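Local atomic coordinates of alkaline phosphatase (Antarctic bacterium, PDB entry 2W5W), a protein that probably hydrolyses phosphate monoesters at alkaline pH, as alkaline phosphatases do, with the help of bound zinc and magnesium ions. Residues B[32-37]-B[369-374]; B[37-42]-B[248-253]; B[41-46]-B[299-304]; B[129-134]-B[254-259]; B[295-300]-B[344-349]. The protein carries 1 engineered substitution. One frame throughout, in Å; residues are numbered along the deposited sequence.

Interaction 1: B[32-37]-B[369-374]; sequences KTPKNV and KVTKWN
T33, P34 and V37 carry the apolar part of this contact, where the N-terminal strand and its lead-in lie against the end of the C-terminal helix. The P34 ring meets V370 at about a right angle, CG to CG2 at 3.8 Å, and V37 CG2 comes to 3.7 Å from T371 CG2. V37 CG2 also approaches the W373 ring obliquely. In T33, OG1 lies beside the backbone N (chi1 -62°), which sets the methyl CG2 anti to that N and over the helix end, 3.4 Å from V370 O.

The clear polar links run through water. One water gives protons to K32 O and V370 O, another to P34 O and T371 O, so carbonyls of the last helical turn gain donors. A third joins K35 O to W373 NE1, sitting at the indole edge in the ring plane. A fourth donates to T33 OG1 and accepts from K372 NZ, each at 2.7 Å. Replacing T33 by an alanine would probably cost that water its hydroxyl partner and open a gap beside V370 O. Within the C-terminal segment, T371 OG1 accepts from W373 N in an ST turn and lies over one indole face; it also bonds I367 O.

Around this junction, P34 and V370 both pack on L295 of strand 294-299, while W373 reaches helix 114-120.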
# COMPACT_ATOMS: atom_id res chain seq x y z
N LYS B 32 -1.77 25.05 -2.60
CA LYS B 32 -0.59 25.88 -2.42
C LYS B 32 0.47 25.50 -3.46
O LYS B 32 0.46 24.39 -3.98
CB LYS B 32 -0.04 25.68 -1.02
CG LYS B 32 -1.01 26.08 0.07
CD LYS B 32 -0.31 26.83 1.18
CE LYS B 32 0.82 26.02 1.77
NZ LYS B 32 1.60 26.82 2.76
N THR B 33 1.40 26.41 -3.74
CA THR B 33 2.43 26.17 -4.76
C THR B 33 3.80 26.00 -4.09
O THR B 33 4.27 26.91 -3.40
CB THR B 33 2.47 27.34 -5.77
OG1 THR B 33 1.20 27.43 -6.44
CG2 THR B 33 3.58 27.14 -6.83
N PRO B 34 4.43 24.83 -4.25
CA PRO B 34 5.74 24.69 -3.62
C PRO B 34 6.84 25.42 -4.40
O PRO B 34 6.83 25.36 -5.64
CB PRO B 34 6.00 23.18 -3.67
CG PRO B 34 5.21 22.69 -4.86
CD PRO B 34 3.98 23.59 -4.91
N LYS B 35 7.75 26.08 -3.70
CA LYS B 35 8.94 26.65 -4.34
C LYS B 35 9.95 25.56 -4.69
O LYS B 35 10.57 25.56 -5.77
CB LYS B 35 9.58 27.68 -3.40
CG LYS B 35 10.89 28.28 -3.93
CD LYS B 35 11.46 29.33 -2.98
CE LYS B 35 12.74 29.95 -3.53
NZ LYS B 35 13.29 31.04 -2.67
N ASN B 36 10.12 24.62 -3.77
CA ASN B 36 11.10 23.56 -3.89
C ASN B 36 10.46 22.17 -3.91
O ASN B 36 9.38 21.97 -3.36
CB ASN B 36 12.08 23.60 -2.72
CG ASN B 36 12.59 24.99 -2.43
OD1 ASN B 36 13.20 25.63 -3.28
ND2 ASN B 36 12.35 25.46 -1.22
N VAL B 37 11.15 21.22 -4.50
CA VAL B 37 10.64 19.85 -4.56
C VAL B 37 11.77 18.89 -4.21
O VAL B 37 12.88 19.01 -4.73
CB VAL B 37 10.12 19.51 -5.97
CG1 VAL B 37 9.68 18.04 -6.01
CG2 VAL B 37 8.97 20.42 -6.35
N LYS B 369 2.52 20.21 -12.66
CA LYS B 369 1.30 20.93 -12.29
C LYS B 369 1.43 21.79 -11.03
O LYS B 369 1.11 22.97 -11.04
CB LYS B 369 0.11 19.99 -12.16
CG LYS B 369 -1.11 20.63 -11.53
CD LYS B 369 -2.29 19.68 -11.46
CE LYS B 369 -3.48 20.33 -10.77
NZ LYS B 369 -4.63 19.38 -10.68
N VAL B 370 1.87 21.19 -9.92
CA VAL B 370 1.89 21.93 -8.66
C VAL B 370 2.93 23.05 -8.62
O VAL B 370 2.71 24.07 -7.99
CB VAL B 370 1.97 21.01 -7.41
CG1 VAL B 370 0.87 19.95 -7.47
CG2 VAL B 370 3.36 20.36 -7.28
N THR B 371 4.06 22.87 -9.32
CA THR B 371 5.13 23.87 -9.29
C THR B 371 4.78 25.05 -10.19
O THR B 371 5.30 26.14 -10.00
CB THR B 371 6.47 23.33 -9.81
OG1 THR B 371 6.31 22.83 -11.15
CG2 THR B 371 7.02 22.23 -8.89
N LYS B 372 3.91 24.81 -11.16
CA LYS B 372 3.57 25.82 -12.18
C LYS B 372 4.76 26.25 -13.05
O LYS B 372 4.74 27.34 -13.66
CB LYS B 372 2.87 27.02 -11.53
CG LYS B 372 1.57 26.61 -10.83
CD LYS B 372 0.99 27.75 -10.00
CE LYS B 372 -0.26 27.28 -9.26
NZ LYS B 372 -0.88 28.40 -8.51
N TRP B 373 5.78 25.41 -13.13
CA TRP B 373 6.92 25.68 -14.02
C TRP B 373 6.48 25.69 -15.48
O TRP B 373 5.56 24.96 -15.84
CB TRP B 373 8.04 24.63 -13.85
CG TRP B 373 8.67 24.69 -12.50
CD1 TRP B 373 8.71 25.78 -11.68
CD2 TRP B 373 9.37 23.64 -11.83
NE1 TRP B 373 9.38 25.46 -10.52
CE2 TRP B 373 9.80 24.16 -10.59
CE3 TRP B 373 9.67 22.32 -12.16
CZ2 TRP B 373 10.51 23.39 -9.66
CZ3 TRP B 373 10.38 21.55 -11.23
CH2 TRP B 373 10.79 22.09 -10.01
N ASN B 374 7.14 26.51 -16.29
CA ASN B 374 6.92 26.49 -17.75
C ASN B 374 7.43 25.18 -18.34
O ASN B 374 8.57 24.77 -18.09
CB ASN B 374 7.69 27.64 -18.41
CG ASN B 374 7.29 29.00 -17.88
OD1 ASN B 374 8.13 29.77 -17.41
ND2 ASN B 374 6.01 29.29 -17.94
O HOH W 1 0.18 24.14 -6.75
O HOH W 2 1.11 29.92 -7.53
O HOH W 3 6.95 26.93 -7.84
O HOH W 4 9.78 27.03 -8.00

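Interaction 2: B[37-42]-B[248-253]; sequences VILLIS and AFFIMS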
# COMPACT_ATOMS: atom_id res chain seq x y z
N VAL B 37 11.15 21.22 -4.50
CA VAL B 37 10.64 19.85 -4.56
C VAL B 37 11.77 18.89 -4.21
O VAL B 37 12.88 19.01 -4.73
CB VAL B 37 10.12 19.51 -5.97
CG1 VAL B 37 9.68 18.04 -6.01
CG2 VAL B 37 8.97 20.42 -6.35
N ILE B 38 11.49 17.95 -3.31
CA ILE B 38 12.44 16.86 -3.06
C ILE B 38 11.72 15.54 -3.36
O ILE B 38 10.68 15.24 -2.77
CB ILE B 38 12.91 16.86 -1.60
CG1 ILE B 38 13.60 18.19 -1.27
CG2 ILE B 38 13.82 15.67 -1.33
CD1 ILE B 38 13.88 18.40 0.24
N LEU B 39 12.27 14.77 -4.30
CA LEU B 39 11.72 13.48 -4.68
C LEU B 39 12.64 12.38 -4.17
O LEU B 39 13.78 12.27 -4.62
CB LEU B 39 11.57 13.41 -6.20
CG LEU B 39 11.14 12.08 -6.81
CD1 LEU B 39 9.78 11.63 -6.24
CD2 LEU B 39 11.07 12.21 -8.33
N LEU B 40 12.17 11.59 -3.20
CA LEU B 40 12.98 10.49 -2.66
C LEU B 40 12.44 9.19 -3.23
O LEU B 40 11.25 8.91 -3.13
CB LEU B 40 12.92 10.47 -1.13
CG LEU B 40 13.38 11.78 -0.48
CD1 LEU B 40 12.97 11.84 0.97
CD2 LEU B 40 14.87 11.90 -0.61
N ILE B 41 13.32 8.41 -3.84
CA ILE B 41 12.94 7.16 -4.46
C ILE B 41 13.62 5.99 -3.75
O ILE B 41 14.85 5.92 -3.68
CB ILE B 41 13.35 7.13 -5.94
CG1 ILE B 41 12.68 8.29 -6.70
CG2 ILE B 41 13.01 5.79 -6.56
CD1 ILE B 41 13.07 8.34 -8.18
N SER B 42 12.81 5.07 -3.25
CA SER B 42 13.31 3.84 -2.67
C SER B 42 13.22 2.76 -3.73
O SER B 42 12.14 2.26 -4.02
CB SER B 42 12.47 3.45 -1.46
OG SER B 42 11.06 3.59 -1.72
N ALA B 248 15.35 28.54 -5.79
CA ALA B 248 14.48 27.37 -5.67
C ALA B 248 15.27 26.15 -6.13
O ALA B 248 16.22 26.29 -6.93
CB ALA B 248 13.24 27.55 -6.54
N PHE B 249 14.89 24.96 -5.66
CA PHE B 249 15.62 23.76 -6.04
C PHE B 249 14.73 22.54 -6.29
O PHE B 249 13.60 22.47 -5.83
CB PHE B 249 16.69 23.43 -4.99
CG PHE B 249 16.14 23.08 -3.63
CD1 PHE B 249 15.69 21.80 -3.36
CD2 PHE B 249 16.11 24.02 -2.62
CE1 PHE B 249 15.20 21.46 -2.12
CE2 PHE B 249 15.61 23.69 -1.35
CZ PHE B 249 15.16 22.41 -1.11
N PHE B 250 15.28 21.59 -7.03
CA PHE B 250 14.69 20.27 -7.20
C PHE B 250 15.77 19.23 -6.89
O PHE B 250 16.87 19.31 -7.43
CB PHE B 250 14.21 20.05 -8.65
CG PHE B 250 13.81 18.62 -8.92
CD1 PHE B 250 12.52 18.20 -8.65
CD2 PHE B 250 14.74 17.70 -9.38
CE1 PHE B 250 12.14 16.88 -8.88
CE2 PHE B 250 14.38 16.38 -9.59
CZ PHE B 250 13.07 15.96 -9.33
N ILE B 251 15.46 18.25 -6.05
CA ILE B 251 16.43 17.20 -5.70
C ILE B 251 15.77 15.83 -5.85
O ILE B 251 14.61 15.66 -5.47
CB ILE B 251 16.90 17.35 -4.23
CG1 ILE B 251 17.75 18.59 -4.06
CG2 ILE B 251 17.64 16.10 -3.75
CD1 ILE B 251 18.08 18.87 -2.59
N MET B 252 16.48 14.88 -6.45
CA MET B 252 16.06 13.48 -6.41
C MET B 252 17.13 12.76 -5.62
O MET B 252 18.30 12.81 -5.97
CB MET B 252 15.93 12.89 -7.82
CG MET B 252 15.32 11.47 -7.87
SD MET B 252 16.35 10.14 -7.20
CE MET B 252 17.54 9.92 -8.54
N SER B 253 16.73 12.11 -4.53
CA SER B 253 17.65 11.33 -3.73
C SER B 253 17.14 9.89 -3.67
O SER B 253 15.96 9.65 -3.42
CB SER B 253 17.80 11.96 -2.33
OG SER B 253 18.52 11.10 -1.47
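V37 and L39 exchange backbone hydrogen bonds with F249, I251 and S253 in a parallel pairing, two central strands of the large mixed sheet at the core of the alkaline phosphatase fold. The short segments run within 7° of each other. Five N-H...O bonds join them from V37 N to I41 N, the straightest being L39 N to I251 O at 2.8 Å (176°).

On the face of V37, L39 and I41, the V37 side chain meets the F250 ring obliquely, CB to CD1 at 3.8 Å. Farther along, M252 bends at chi2 and chi3, which brings its sulfur back beside I41: SD is 3.9 Å from I41 CD1. F141 covers L39 and M252 from a loop. The other face carries I38 and L40. I38 CG1 lies in the plane of the F249 ring, at its edge, 3.7 Å from CE1.

Helices position this second face: 230-242 backs F249, I251 and S253, and 267-291 backs L40. The S253 hydroxyl, anti to its own N (chi1 170°), is hydrogen-bonded to T235 OG1 of helix 230-242. Beside it the packing is tight, with S253 CB only 3.4 Å from L40 CD2.

Interaction 3: B[41-46]-B[299-304]; sequences ISDGAG and TSDHET. With ZN (zinc ion), chain G; ZN (zinc ion), chain H.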
# COMPACT_ATOMS: atom_id res chain seq x y z
N ILE B 41 13.32 8.41 -3.84
CA ILE B 41 12.94 7.16 -4.46
C ILE B 41 13.62 5.99 -3.75
O ILE B 41 14.85 5.92 -3.68
CB ILE B 41 13.35 7.13 -5.94
CG1 ILE B 41 12.68 8.29 -6.70
CG2 ILE B 41 13.01 5.79 -6.56
CD1 ILE B 41 13.07 8.34 -8.18
N SER B 42 12.81 5.07 -3.25
CA SER B 42 13.31 3.84 -2.67
C SER B 42 13.22 2.76 -3.73
O SER B 42 12.14 2.26 -4.02
CB SER B 42 12.47 3.45 -1.46
OG SER B 42 11.06 3.59 -1.72
N ASP B 43 14.36 2.39 -4.31
CA ASP B 43 14.36 1.43 -5.41
C ASP B 43 13.95 0.05 -4.88
O ASP B 43 14.61 -0.50 -4.00
CB ASP B 43 15.73 1.37 -6.11
CG ASP B 43 15.63 0.78 -7.50
OD1 ASP B 43 15.06 -0.32 -7.63
OD2 ASP B 43 16.08 1.42 -8.47
N GLY B 44 12.86 -0.50 -5.41
CA GLY B 44 12.48 -1.86 -5.07
C GLY B 44 11.66 -2.00 -3.80
O GLY B 44 11.40 -3.13 -3.35
N ALA B 45 11.20 -0.89 -3.24
CA ALA B 45 10.41 -0.98 -2.01
C ALA B 45 8.90 -0.97 -2.23
O ALA B 45 8.30 0.09 -2.51
CB ALA B 45 10.80 0.11 -1.01
N GLY B 46 8.27 -2.13 -2.09
CA GLY B 46 6.82 -2.16 -2.03
C GLY B 46 6.32 -1.86 -0.62
O GLY B 46 7.11 -1.58 0.28
N THR B 299 8.47 7.82 -3.08
CA THR B 299 7.84 6.68 -3.72
C THR B 299 8.89 5.66 -4.12
O THR B 299 10.04 5.81 -3.76
CB THR B 299 6.95 7.10 -4.92
OG1 THR B 299 6.13 5.99 -5.32
CG2 THR B 299 7.79 7.57 -6.10
N SER B 300 8.48 4.61 -4.83
CA SER B 300 9.44 3.61 -5.30
C SER B 300 9.14 3.40 -6.78
O SER B 300 8.07 3.76 -7.25
CB SER B 300 9.26 2.26 -4.59
OG SER B 300 9.12 2.42 -3.18
N ASP B 301 10.06 2.75 -7.49
CA ASP B 301 9.88 2.48 -8.91
C ASP B 301 9.11 1.18 -9.15
O ASP B 301 8.43 1.03 -10.17
CB ASP B 301 11.23 2.51 -9.66
CG ASP B 301 12.27 1.55 -9.08
OD1 ASP B 301 12.10 1.10 -7.93
OD2 ASP B 301 13.28 1.23 -9.79
N HIS B 302 9.19 0.26 -8.20
CA HIS B 302 8.54 -1.05 -8.25
C HIS B 302 8.92 -1.80 -6.97
O HIS B 302 9.72 -1.29 -6.17
CB HIS B 302 9.06 -1.87 -9.44
CG HIS B 302 10.55 -2.02 -9.42
ND1 HIS B 302 11.19 -2.97 -8.65
CD2 HIS B 302 11.52 -1.27 -9.99
CE1 HIS B 302 12.50 -2.82 -8.78
NE2 HIS B 302 12.72 -1.79 -9.57
N GLU B 303 8.35 -2.99 -6.78
CA GLU B 303 8.73 -3.88 -5.68
C GLU B 303 9.72 -4.93 -6.16
O GLU B 303 9.75 -5.30 -7.34
CB GLU B 303 7.48 -4.59 -5.11
CG GLU B 303 7.70 -5.34 -3.79
CD GLU B 303 8.14 -6.82 -3.92
OE1 GLU B 303 8.14 -7.40 -5.03
OE2 GLU B 303 8.49 -7.40 -2.86
N THR B 304 10.54 -5.45 -5.25
CA THR B 304 11.33 -6.63 -5.64
C THR B 304 11.49 -7.70 -4.58
O THR B 304 11.62 -7.42 -3.38
CB THR B 304 12.66 -6.29 -6.39
OG1 THR B 304 13.78 -6.98 -5.81
CG2 THR B 304 12.92 -4.85 -6.39
ZN ZN G . 14.29 -0.46 -9.49
ZN ZN H . 17.86 2.43 -8.67
O HOH W 5 18.82 0.96 -7.58
O HOH W 6 19.81 3.27 -9.22
O HOH W 7 18.37 1.23 -10.41
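S300 OG is gripped from two sides: it donates to A45 O at 2.6 Å, in the carbonyl plane and on a lone pair, and lies 2.7 Å from S42 OG. This hydroxyl pair ties together two loops at the C-terminal ends of the parallel strands, the place where the alkaline phosphatase fold gathers its metals. S42 N adds a backbone bond to T299 O, and a type II turn from S42 to A45 then brings D43 to the zinc site. Were S300 an alanine, A45 O would probably lose this donor and the S42 hydroxyl its close neighbour, letting the turn shift against the 299-304 loop.

Within this turn, D43 bridges two zinc ions: OD1 binds one at 2.0 Å and OD2 the other. The first zinc is also held by D301 OD2 and H302 NE2, and the two carboxylate planes stand 82° apart. D301 uses its other oxygen, OD1, to accept from G44 N, met nearly along its C-O bond, so the turn steadies a metal ligand. OD1 also lies over one face of the H302 ring. That ring is fixed in rotation by ND1, which donates to E303 O at 3.0 Å, while H302 stacks with H337. T137 and E254 join D43 on the second zinc, which three waters complete.

G44 has a phi of 85°, where a CB would be jammed against the carbonyl O of D43. Its own carbonyl is used as well: T304 N donates to G44 O at 3.1 Å, from above the carbonyl plane.

Interaction 4: B[129-134]-B[254-259]; sequences ATSSIT and EGSQID. With ZN (zinc ion), chain H; ZN (zinc ion), chain F.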
# COMPACT_ATOMS: atom_id res chain seq x y z
N ALA B 129 22.54 9.39 -4.89
CA ALA B 129 22.23 7.96 -4.95
C ALA B 129 23.24 7.15 -4.16
O ALA B 129 24.38 7.58 -3.98
CB ALA B 129 22.21 7.48 -6.41
N THR B 130 22.84 5.96 -3.69
CA THR B 130 23.78 5.07 -3.00
C THR B 130 24.36 4.03 -3.96
O THR B 130 25.27 3.28 -3.62
CB THR B 130 23.17 4.39 -1.79
OG1 THR B 130 22.09 3.55 -2.21
CG2 THR B 130 22.64 5.45 -0.81
N SER B 131 23.83 4.01 -5.18
CA SER B 131 24.45 3.26 -6.28
C SER B 131 25.50 4.12 -6.96
O SER B 131 25.80 5.24 -6.53
CB SER B 131 23.38 2.90 -7.32
OG SER B 131 22.82 4.09 -7.86
N SER B 132 26.07 3.62 -8.04
CA SER B 132 26.83 4.49 -8.94
C SER B 132 25.89 5.61 -9.39
O SER B 132 24.70 5.39 -9.57
CB SER B 132 27.31 3.70 -10.15
OG SER B 132 27.82 4.58 -11.14
N ILE B 133 26.43 6.80 -9.60
CA ILE B 133 25.60 7.88 -10.11
C ILE B 133 25.13 7.62 -11.55
O ILE B 133 24.25 8.31 -12.06
CB ILE B 133 26.32 9.25 -10.00
CG1 ILE B 133 25.30 10.39 -10.00
CG2 ILE B 133 27.33 9.40 -11.11
CD1 ILE B 133 24.51 10.50 -8.69
N THR B 134 25.71 6.60 -12.19
CA THR B 134 25.34 6.25 -13.56
C THR B 134 24.30 5.14 -13.61
O THR B 134 23.87 4.75 -14.71
CB THR B 134 26.55 5.74 -14.36
OG1 THR B 134 27.06 4.55 -13.75
CG2 THR B 134 27.64 6.80 -14.42
N GLU B 254 18.03 8.94 -3.93
CA GLU B 254 17.63 7.54 -4.05
C GLU B 254 18.24 6.60 -3.01
O GLU B 254 19.47 6.57 -2.83
CB GLU B 254 17.99 6.99 -5.45
CG GLU B 254 17.36 5.62 -5.72
CD GLU B 254 18.12 4.82 -6.76
OE1 GLU B 254 19.25 5.22 -7.11
OE2 GLU B 254 17.59 3.78 -7.22
N GLY B 255 17.39 5.82 -2.35
CA GLY B 255 17.82 4.68 -1.55
C GLY B 255 17.96 3.51 -2.51
O GLY B 255 17.03 2.70 -2.69
N SER B 256 19.12 3.43 -3.15
CA SER B 256 19.33 2.57 -4.31
C SER B 256 19.41 1.09 -4.00
O SER B 256 19.03 0.25 -4.82
CB SER B 256 20.64 2.97 -5.02
OG SER B 256 20.72 4.38 -5.20
N GLN B 257 19.94 0.74 -2.83
CA GLN B 257 20.30 -0.65 -2.58
C GLN B 257 19.21 -1.51 -1.94
O GLN B 257 19.42 -2.69 -1.68
CB GLN B 257 21.60 -0.74 -1.78
CG GLN B 257 22.76 -0.09 -2.52
CD GLN B 257 24.09 -0.34 -1.87
OE1 GLN B 257 24.34 -1.42 -1.33
NE2 GLN B 257 24.97 0.65 -1.92
N ILE B 258 18.05 -0.91 -1.69
CA ILE B 258 16.93 -1.69 -1.16
C ILE B 258 16.62 -2.80 -2.17
O ILE B 258 16.39 -3.95 -1.79
CB ILE B 258 15.71 -0.78 -0.93
CG1 ILE B 258 16.04 0.27 0.14
CG2 ILE B 258 14.51 -1.60 -0.53
CD1 ILE B 258 15.15 1.53 0.08
N ASP B 259 16.65 -2.43 -3.45
CA ASP B 259 16.43 -3.36 -4.57
C ASP B 259 17.43 -4.53 -4.54
O ASP B 259 17.08 -5.69 -4.78
CB ASP B 259 16.55 -2.57 -5.89
CG ASP B 259 16.33 -3.43 -7.13
OD1 ASP B 259 15.21 -3.94 -7.33
OD2 ASP B 259 17.26 -3.58 -7.93
ZN ZN H . 17.86 2.43 -8.67
ZN ZN F . 16.17 -4.56 -9.56
O HOH W 8 20.42 2.25 -0.28
O HOH W 6 19.81 3.27 -9.22
O HOH W 5 18.82 0.96 -7.58
O HOH W 9 17.61 -4.23 -11.00
O HOH W 7 18.37 1.23 -10.41
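S256 OG is the focus of the tight part of this contact. T130 N donates to S256 OG at 3.0 Å, and S131 N adds a weak bond to the same oxygen. In turn S256 OG donates to E254 OE1 at 2.6 Å, coming from above the carboxylate plane, 75° out of it. With OG anti to the carbonyl carbon and beside its own backbone N (chi1 -47°), the S256 hydroxyl points into the corner that the chain makes at T130 and S131. A129 CB packs against it, 3.6 Å from S256 OG, and S131 CB lies alongside S256 CB. The hydroxyl thus joins the bend of one loop to a metal ligand, for E254 OE2 binds zinc at 2.0 Å. A second direct link comes from Q257, which stretches out so that NE2 donates to T130 O at 3.1 Å, from above the carbonyl plane. NE2 has a further partner in M220 O, and OE1 of the same amide is hydrogen-bonded to Y269 OH.

The wetter side has two parts. Toward the metal, one zinc-bound water donates to E254 OE1 and another lies 2.9 Å from S256 O, to which it can donate. Away from it, a water links T130 OG1 with Q257 N. D259, farther on, takes a different zinc with both carboxylate oxygens.

The two segments leave neighbouring strands 124-129 and 249-255 of the sheet; P138 of helix 136-139 packs on A129, S131 and E254, and helix 267-291 covers Q257 and I258.

Interaction 5: B[295-300]-B[344-349]; sequences LVIVTS and VFAYGP
I297 and V344 lie side by side and point the same way, CG2 to CG1 at 4.1 Å, at the apolar centre of this antiparallel pairing. A346 CB continues that face, 4.3 Å from L295 CD1, and helix 362-371 packs on it through V370 against L295 and I367 against I297. On the other face V298 CB meets F345 CB at 4.2 Å. The F345 side chain, with CG anti to the carbonyl carbon (chi1 -55°), has its ring edge near V298 O. Its ring also meets Y63 and F66, and it packs on L71 of the second subunit.

Between these two faces runs the backbone ladder. V296 with Y347 and V298 with F345 are hydrogen-bonded pairs, each with two N-H...O bonds, and I297 with A346 between them is a non-hydrogen-bonded pair. The shortest include V296 N to Y347 O, at 2.8 Å and 173°. At the polar end T299 OG1 touches V344 CG2 at 3.5 Å and finds its hydrogen-bond partner in P343 O.

The backbone polar groups of both hydrogen-bonded pairs are thus satisfied within the sheet, and what remains between the strands is almost wholly hydrocarbon, consistent with a buried part of the core that reaches the dimer partner through F345.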
# COMPACT_ATOMS: atom_id res chain seq x y z
N LEU B 295 7.85 20.81 -1.18
CA LEU B 295 7.07 19.59 -1.36
C LEU B 295 8.02 18.40 -1.32
O LEU B 295 9.02 18.38 -2.04
CB LEU B 295 6.35 19.64 -2.71
CG LEU B 295 5.76 18.33 -3.25
CD1 LEU B 295 4.58 17.87 -2.38
CD2 LEU B 295 5.35 18.48 -4.71
N VAL B 296 7.72 17.43 -0.47
CA VAL B 296 8.50 16.21 -0.38
C VAL B 296 7.65 15.06 -0.88
O VAL B 296 6.56 14.84 -0.37
CB VAL B 296 8.91 15.91 1.06
CG1 VAL B 296 9.66 14.57 1.14
CG2 VAL B 296 9.73 17.07 1.64
N ILE B 297 8.15 14.34 -1.89
CA ILE B 297 7.45 13.17 -2.44
C ILE B 297 8.33 11.94 -2.21
O ILE B 297 9.52 11.97 -2.52
CB ILE B 297 7.21 13.33 -3.96
CG1 ILE B 297 6.40 14.60 -4.25
CG2 ILE B 297 6.51 12.08 -4.55
CD1 ILE B 297 6.64 15.16 -5.66
N VAL B 298 7.74 10.88 -1.68
CA VAL B 298 8.47 9.63 -1.46
C VAL B 298 7.76 8.54 -2.22
O VAL B 298 6.56 8.34 -2.04
CB VAL B 298 8.50 9.24 0.02
CG1 VAL B 298 9.11 7.85 0.20
CG2 VAL B 298 9.26 10.30 0.84
N THR B 299 8.47 7.82 -3.08
CA THR B 299 7.84 6.68 -3.72
C THR B 299 8.89 5.66 -4.12
O THR B 299 10.04 5.81 -3.76
CB THR B 299 6.95 7.10 -4.92
OG1 THR B 299 6.13 5.99 -5.32
CG2 THR B 299 7.79 7.57 -6.10
N SER B 300 8.48 4.61 -4.83
CA SER B 300 9.44 3.61 -5.30
C SER B 300 9.14 3.40 -6.78
O SER B 300 8.07 3.76 -7.25
CB SER B 300 9.26 2.26 -4.59
OG SER B 300 9.12 2.42 -3.18
N VAL B 344 2.69 6.11 -2.71
CA VAL B 344 3.29 7.41 -2.90
C VAL B 344 2.92 8.22 -1.67
O VAL B 344 1.75 8.22 -1.25
CB VAL B 344 2.65 8.14 -4.09
CG1 VAL B 344 3.24 9.57 -4.22
CG2 VAL B 344 2.87 7.33 -5.39
N PHE B 345 3.89 8.91 -1.09
CA PHE B 345 3.65 9.74 0.09
C PHE B 345 4.04 11.16 -0.28
O PHE B 345 5.05 11.38 -0.93
CB PHE B 345 4.52 9.28 1.28
CG PHE B 345 4.36 7.82 1.63
CD1 PHE B 345 3.43 7.41 2.58
CD2 PHE B 345 5.10 6.85 0.97
CE1 PHE B 345 3.27 6.07 2.90
CE2 PHE B 345 4.95 5.50 1.29
CZ PHE B 345 4.03 5.12 2.26
N ALA B 346 3.26 12.15 0.16
CA ALA B 346 3.63 13.53 -0.16
C ALA B 346 3.30 14.46 0.99
O ALA B 346 2.24 14.35 1.61
CB ALA B 346 2.94 13.99 -1.45
N TYR B 347 4.21 15.40 1.25
CA TYR B 347 4.04 16.34 2.34
C TYR B 347 4.41 17.72 1.82
O TYR B 347 5.38 17.85 1.07
CB TYR B 347 5.00 16.00 3.48
CG TYR B 347 4.93 17.03 4.57
CD1 TYR B 347 4.00 16.91 5.59
CD2 TYR B 347 5.76 18.14 4.55
CE1 TYR B 347 3.91 17.87 6.58
CE2 TYR B 347 5.68 19.11 5.54
CZ TYR B 347 4.75 18.96 6.55
OH TYR B 347 4.65 19.90 7.55
N GLY B 348 3.66 18.74 2.21
CA GLY B 348 4.04 20.10 1.84
C GLY B 348 3.10 20.71 0.82
O GLY B 348 2.11 20.09 0.43
N PRO B 349 3.38 21.94 0.38
CA PRO B 349 2.50 22.61 -0.58
C PRO B 349 2.29 21.80 -1.86
O PRO B 349 3.27 21.41 -2.50
CB PRO B 349 3.24 23.90 -0.92
CG PRO B 349 4.14 24.15 0.22
CD PRO B 349 4.50 22.80 0.80

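In the fold
From the N terminus, interaction 1 closes the longest loop, joining the first strand's lead-in to the C-terminal helix; all the other contacts fall within it. Strand 36-42 then serves interaction 2, which pairs it with strand 249-255, and its end opens interaction 3. Interaction 4, from strand 124-129 to the end of 249-255, crosses interaction 2 and lies within the loop of interaction 3; these two meet at a shared zinc ion. Interaction 5 follows interactions 2 and 4 in series; its first segment, 295-300, overlaps interaction 3 at T299 and S300, and its second adds the antiparallel strand 342-347. Together they tie the central sheet, the metal site at the C-terminal ends of its central strands and both chain ends.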